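Local coordinates for probable low molecular weight protein-tyrosine-phosphatase AmsI (Erwinia amylovora, PDB 4D74) that probably removes phosphate from protein phosphotyrosines and may be required for production of amylovoran, an exopolysaccharide virulence factor of the fire blight bacterium, at residues A[70-73]-A[74-77]; A[76-79]-A[80-84]. The protein carries 1 engineered substitution. One frame throughout, in Å; residues are numbered along the deposited sequence. Where two conformers were deposited one is given.

Interaction 1: A[70-73]-A[74-77]; sequences SADE and TASI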
ATOM      1  N   SER A  70      -8.005 -24.833 -16.454  1.00 20.43           N
ATOM      2  CA  SER A  70      -7.662 -25.250 -15.084  1.00 21.06           C
ATOM      3  C   SER A  70      -6.380 -24.547 -14.692  1.00 20.22           C
ATOM      4  O   SER A  70      -5.740 -23.858 -15.511  1.00 20.70           O
ATOM      5  CB  SER A  70      -7.519 -26.776 -15.010  1.00 23.68           C
ATOM      6  OG  SER A  70      -6.431 -27.232 -15.784  1.00 26.49           O
ATOM      7  N   ALA A  71      -5.978 -24.699 -13.426  1.00 20.56           N
ATOM      8  CA  ALA A  71      -4.760 -24.088 -12.976  1.00 21.79           C
ATOM      9  C   ALA A  71      -3.564 -24.700 -13.716  1.00 23.05           C
ATOM     10  O   ALA A  71      -3.568 -25.890 -14.094  1.00 23.62           O
ATOM     11  CB  ALA A  71      -4.609 -24.236 -11.468  1.00 24.36           C
ATOM     12  N   ASP A  72      -2.569 -23.864 -13.963  1.00 22.26           N
ATOM     13  CA  ASP A  72      -1.319 -24.303 -14.553  1.00 23.42           C
ATOM     14  C   ASP A  72      -0.764 -25.526 -13.828  1.00 24.30           C
ATOM     15  O   ASP A  72      -0.773 -25.604 -12.610  1.00 21.57           O
ATOM     16  CB  ASP A  72      -0.308 -23.154 -14.483  1.00 25.36           C
ATOM     17  CG  ASP A  72       1.047 -23.524 -15.006  1.00 29.15           C
ATOM     18  OD1 ASP A  72       1.251 -23.381 -16.220  1.00 32.73           O
ATOM     19  OD2 ASP A  72       1.915 -23.967 -14.241  1.00 27.66           O
ATOM     20  N   GLU A  73      -0.261 -26.495 -14.589  1.00 24.90           N
ATOM     21  CA  GLU A  73       0.250 -27.736 -14.002  1.00 27.28           C
ATOM     22  C   GLU A  73       1.361 -27.517 -12.994  1.00 22.94           C
ATOM     23  O   GLU A  73       1.359 -28.138 -11.949  1.00 23.99           O
ATOM     24  CB  GLU A  73       0.769 -28.662 -15.114  1.00 31.66           C
ATOM     25  CG  GLU A  73       1.150 -30.072 -14.672  1.00 41.54           C
ATOM     26  CD  GLU A  73       1.946 -30.833 -15.743  1.00 49.87           C
ATOM     27  OE1 GLU A  73       1.667 -30.665 -16.956  1.00 55.18           O
ATOM     28  OE2 GLU A  73       2.866 -31.600 -15.371  1.00 58.25           O
ATOM     29  N   THR A  74       2.316 -26.652 -13.304  1.00 23.39           N
ATOM     30  CA  THR A  74       3.435 -26.429 -12.411  1.00 23.29           C
ATOM     31  C   THR A  74       2.992 -25.657 -11.173  1.00 21.41           C
ATOM     32  O   THR A  74       3.421 -25.980 -10.078  1.00 22.35           O
ATOM     33  CB  THR A  74       4.589 -25.678 -13.094  1.00 25.81           C
ATOM     34  OG1 THR A  74       4.925 -26.359 -14.306  1.00 30.49           O
ATOM     35  CG2 THR A  74       5.797 -25.634 -12.195  1.00 25.69           C
ATOM     36  N   ALA A  75       2.106 -24.688 -11.360  1.00 21.18           N
ATOM     37  CA  ALA A  75       1.546 -23.965 -10.225  1.00 20.71           C
ATOM     38  C   ALA A  75       0.854 -24.944  -9.259  1.00 20.14           C
ATOM     39  O   ALA A  75       0.986 -24.846  -8.047  1.00 21.05           O
ATOM     40  CB  ALA A  75       0.568 -22.909 -10.720  1.00 21.83           C
ATOM     41  N   SER A  76       0.106 -25.895  -9.816  1.00 22.05           N
ATOM     42  CA  SER A  76      -0.616 -26.885  -9.034  0.50 22.92           C
ATOM     43  C   SER A  76       0.344 -27.808  -8.259  1.00 22.45           C
ATOM     44  O   SER A  76       0.154 -28.076  -7.068  1.00 23.10           O
ATOM     45  CB  SER A  76      -1.524 -27.685  -9.981  0.50 23.73           C
ATOM     46  OG  SER A  76      -2.204 -28.715  -9.303  0.50 26.04           O
ATOM     47  N   ILE A  77       1.373 -28.296  -8.931  1.00 23.23           N
ATOM     48  CA  ILE A  77       2.390 -29.135  -8.284  1.00 24.37           C
ATOM     49  C   ILE A  77       3.035 -28.459  -7.094  1.00 23.47           C
ATOM     50  O   ILE A  77       3.106 -29.018  -6.005  1.00 24.79           O
ATOM     51  CB  ILE A  77       3.456 -29.594  -9.301  1.00 27.93           C
ATOM     52  CG1 ILE A  77       2.803 -30.573 -10.283  1.00 30.86           C
ATOM     53  CG2 ILE A  77       4.643 -30.237  -8.586  1.00 30.74           C
ATOM     54  CD1 ILE A  77       3.590 -30.784 -11.559  1.00 33.89           C
TER
HETATM   55  O   HOH W   1       2.708 -25.781 -16.292  1.00 47.51           O
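Asp72 turns its carboxylate back toward the first turn of helix 73-81 and meets the backbone of Thr74 and Ala75. Its CB starts the contact and packs against CB of Ala75 at 3.9 Å. CG stands anti to the backbone N (chi1 177°), beside the carbonyl carbon, and this brings the carboxylate to the amide groups of Thr74 and Ala75. OD2 then does the gripping. It accepts from Ala75 N at 3.0 Å in a fairly straight bond (161°), using the lone pair that faces away from OD1. A second amide, Thr74 N, also reaches OD2, but this bond is weak because its angle is only 122°. OD1 takes a weak bond from a water, and the same water accepts from Thr74 N at 3.1 Å. The water thus joins the second carboxylate oxygen to the helix start.

Asp72 is the N-cap of the helix. Its side chain supplies acceptors to amides that have no preceding turn to bond to. Its negative charge at this end would probably interact favourably with the helix dipole. Its carbonyl O begins the regular ladder by accepting from Ser76 N at 2.9 Å. The next rung runs from Ile77 N to Glu73 O at 3.0 Å.

Glu73 and Ile77 run alongside each other, pointing the same way. CD1 of Ile77 comes to 4.0 Å from OE2 of Glu73, while its CG1 lies closer in, at 3.3 Å from the carbonyl O of Glu73. Phe150 of helix 147-169 touches both Asp72 and Thr74, and Tyr143 also touches Asp72. The backbone of Asp72 is hydrogen-bonded to that of Ile39, between Cys35 and Arg41, the active-site residues assigned by similarity.

Interaction 2: A[76-79]-A[80-84]; sequences SIVA and NEHGV
The His82 ring turns its ND1 edge to the carbonyl of Val78, which lies close to the ring plane. ND1 donates to Val78 O at 2.9 Å, with an angle of 163° at the hydrogen. The donor stands above the carbonyl plane, 38° out of it. Chi1 of -64° sets CG beside the backbone N, so that the ring runs alongside Val78, and CG1 of Val78 touches the ring at ND1 and CE1. Tyr154 of helix 147-169 stacks with the same ring.

The second flat group is the amide of Asn80. Its ND2 donates to Val84 O at 3.0 Å, and this acceptor lies near the amide plane. ND2 also donates to a water that is hydrogen-bonded to Ser76 OG.

Both residues belong to the turn in which a Schellman motif ends helix 73-81. Val84 N donates to Ala79 O at 2.9 Å, and Gly83 N donates to Asn80 O at 2.9 Å. Gly83 is the C-prime residue, with a positive phi. After the turn, CB of Val84 packs on CB of Ala79 at 4.2 Å, while helix 41-52 meets Val84 through Arg47 and Leu48. OE2 of Glu81 passes CG2 of Ile77 at 3.7 Å, and its stronger partner is Arg147, with which it forms a salt bridge.

The bond to Val78 O implies that ND1 carries a hydrogen, and together with the stack on Tyr154 it probably limits the ring's rotation. Val78 O receives a further, weak bond from His82 N, so side chain and backbone of one residue together satisfy a carbonyl at the helix end.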
ATOM      1  N   SER A  76       0.106 -25.895  -9.816  1.00 22.05           N
ATOM      2  CA  SER A  76      -0.616 -26.885  -9.034  0.50 22.92           C
ATOM      3  C   SER A  76       0.344 -27.808  -8.259  1.00 22.45           C
ATOM      4  O   SER A  76       0.154 -28.076  -7.068  1.00 23.10           O
ATOM      5  CB  SER A  76      -1.524 -27.685  -9.981  0.50 23.73           C
ATOM      6  OG  SER A  76      -2.204 -28.715  -9.303  0.50 26.04           O
ATOM      7  N   ILE A  77       1.373 -28.296  -8.931  1.00 23.23           N
ATOM      8  CA  ILE A  77       2.390 -29.135  -8.284  1.00 24.37           C
ATOM      9  C   ILE A  77       3.035 -28.459  -7.094  1.00 23.47           C
ATOM     10  O   ILE A  77       3.106 -29.018  -6.005  1.00 24.79           O
ATOM     11  CB  ILE A  77       3.456 -29.594  -9.301  1.00 27.93           C
ATOM     12  CG1 ILE A  77       2.803 -30.573 -10.283  1.00 30.86           C
ATOM     13  CG2 ILE A  77       4.643 -30.237  -8.586  1.00 30.74           C
ATOM     14  CD1 ILE A  77       3.590 -30.784 -11.559  1.00 33.89           C
ATOM     15  N   VAL A  78       3.434 -27.208  -7.287  1.00 22.08           N
ATOM     16  CA  VAL A  78       4.109 -26.464  -6.238  1.00 22.62           C
ATOM     17  C   VAL A  78       3.151 -26.205  -5.078  1.00 22.42           C
ATOM     18  O   VAL A  78       3.504 -26.405  -3.913  1.00 24.54           O
ATOM     19  CB  VAL A  78       4.700 -25.146  -6.804  1.00 23.87           C
ATOM     20  CG1 VAL A  78       5.192 -24.256  -5.688  1.00 23.00           C
ATOM     21  CG2 VAL A  78       5.812 -25.463  -7.801  1.00 23.19           C
ATOM     22  N   ALA A  79       1.926 -25.806  -5.384  1.00 20.74           N
ATOM     23  CA  ALA A  79       0.965 -25.550  -4.322  1.00 19.79           C
ATOM     24  C   ALA A  79       0.691 -26.813  -3.521  1.00 22.44           C
ATOM     25  O   ALA A  79       0.619 -26.768  -2.299  1.00 20.66           O
ATOM     26  CB  ALA A  79      -0.317 -24.987  -4.892  1.00 20.31           C
ATOM     27  N   ASN A  80       0.557 -27.940  -4.221  1.00 24.11           N
ATOM     28  CA  ASN A  80       0.293 -29.206  -3.538  1.00 25.93           C
ATOM     29  C   ASN A  80       1.391 -29.589  -2.553  1.00 25.45           C
ATOM     30  O   ASN A  80       1.082 -30.099  -1.465  1.00 25.45           O
ATOM     31  CB  ASN A  80       0.147 -30.353  -4.564  1.00 27.85           C
ATOM     32  CG  ASN A  80      -1.141 -30.283  -5.387  1.00 30.81           C
ATOM     33  OD1 ASN A  80      -1.267 -31.006  -6.369  1.00 31.23           O
ATOM     34  ND2 ASN A  80      -2.091 -29.418  -5.019  1.00 31.79           N
ATOM     35  N   GLU A  81       2.639 -29.359  -2.941  1.00 26.63           N
ATOM     36  CA  GLU A  81       3.801 -29.612  -2.084  1.00 30.21           C
ATOM     37  C   GLU A  81       3.692 -28.844  -0.789  1.00 30.29           C
ATOM     38  O   GLU A  81       4.096 -29.336   0.248  1.00 31.25           O
ATOM     39  CB  GLU A  81       5.096 -29.248  -2.792  1.00 34.38           C
ATOM     40  CG  GLU A  81       5.476 -30.239  -3.875  1.00 40.93           C
ATOM     41  CD  GLU A  81       6.576 -29.741  -4.787  1.00 48.09           C
ATOM     42  OE1 GLU A  81       7.070 -28.601  -4.605  1.00 53.30           O
ATOM     43  OE2 GLU A  81       6.942 -30.506  -5.702  1.00 56.87           O
ATOM     44  N   HIS A  82       3.087 -27.657  -0.836  1.00 27.31           N
ATOM     45  CA  HIS A  82       2.873 -26.868   0.371  1.00 28.65           C
ATOM     46  C   HIS A  82       1.494 -27.043   0.993  1.00 27.24           C
ATOM     47  O   HIS A  82       1.098 -26.262   1.842  1.00 31.06           O
ATOM     48  CB  HIS A  82       3.103 -25.400   0.046  1.00 28.19           C
ATOM     49  CG  HIS A  82       4.501 -25.096  -0.365  1.00 28.26           C
ATOM     50  ND1 HIS A  82       4.927 -25.144  -1.675  1.00 29.18           N
ATOM     51  CD2 HIS A  82       5.569 -24.713   0.368  1.00 29.23           C
ATOM     52  CE1 HIS A  82       6.200 -24.806  -1.732  1.00 29.37           C
ATOM     53  NE2 HIS A  82       6.616 -24.550  -0.505  1.00 33.44           N
ATOM     54  N   GLY A  83       0.736 -28.043   0.565  1.00 26.39           N
ATOM     55  CA  GLY A  83      -0.523 -28.378   1.207  1.00 25.54           C
ATOM     56  C   GLY A  83      -1.729 -27.578   0.758  1.00 24.62           C
ATOM     57  O   GLY A  83      -2.767 -27.576   1.422  1.00 27.27           O
ATOM     58  N   VAL A  84      -1.592 -26.892  -0.383  1.00 22.25           N
ATOM     59  CA  VAL A  84      -2.660 -26.122  -0.950  1.00 22.62           C
ATOM     60  C   VAL A  84      -3.123 -26.745  -2.265  1.00 21.89           C
ATOM     61  O   VAL A  84      -2.317 -27.089  -3.108  1.00 24.31           O
ATOM     62  CB  VAL A  84      -2.198 -24.650  -1.158  1.00 23.53           C
ATOM     63  CG1 VAL A  84      -3.200 -23.866  -1.971  1.00 23.42           C
ATOM     64  CG2 VAL A  84      -1.925 -24.001   0.215  1.00 24.82           C
TER
HETATM   65  O   HOH W   2      -4.228 -28.899  -7.092  1.00 33.17           O

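Overall arrangement
Interaction 1 and interaction 2 come one after the other along the chain and describe the two ends of the same helix, 73-81. The 70-77 contact starts it and the 76-84 contact ends it. Their centres lie 9 Å apart, and they share Ser76 and Ile77. The helix follows strand 57-62, an edge strand, within this chain, of the parallel sheet. Both interactions lie along helix 147-169: Phe150 and Arg147 meet the start, Arg147 and Tyr154 the end. The start is nearer the active site, with the side chain of Asp72 about 9 Å from that of Asp141, the proton donor by similarity. The end also packs on helix 41-52 through Val84.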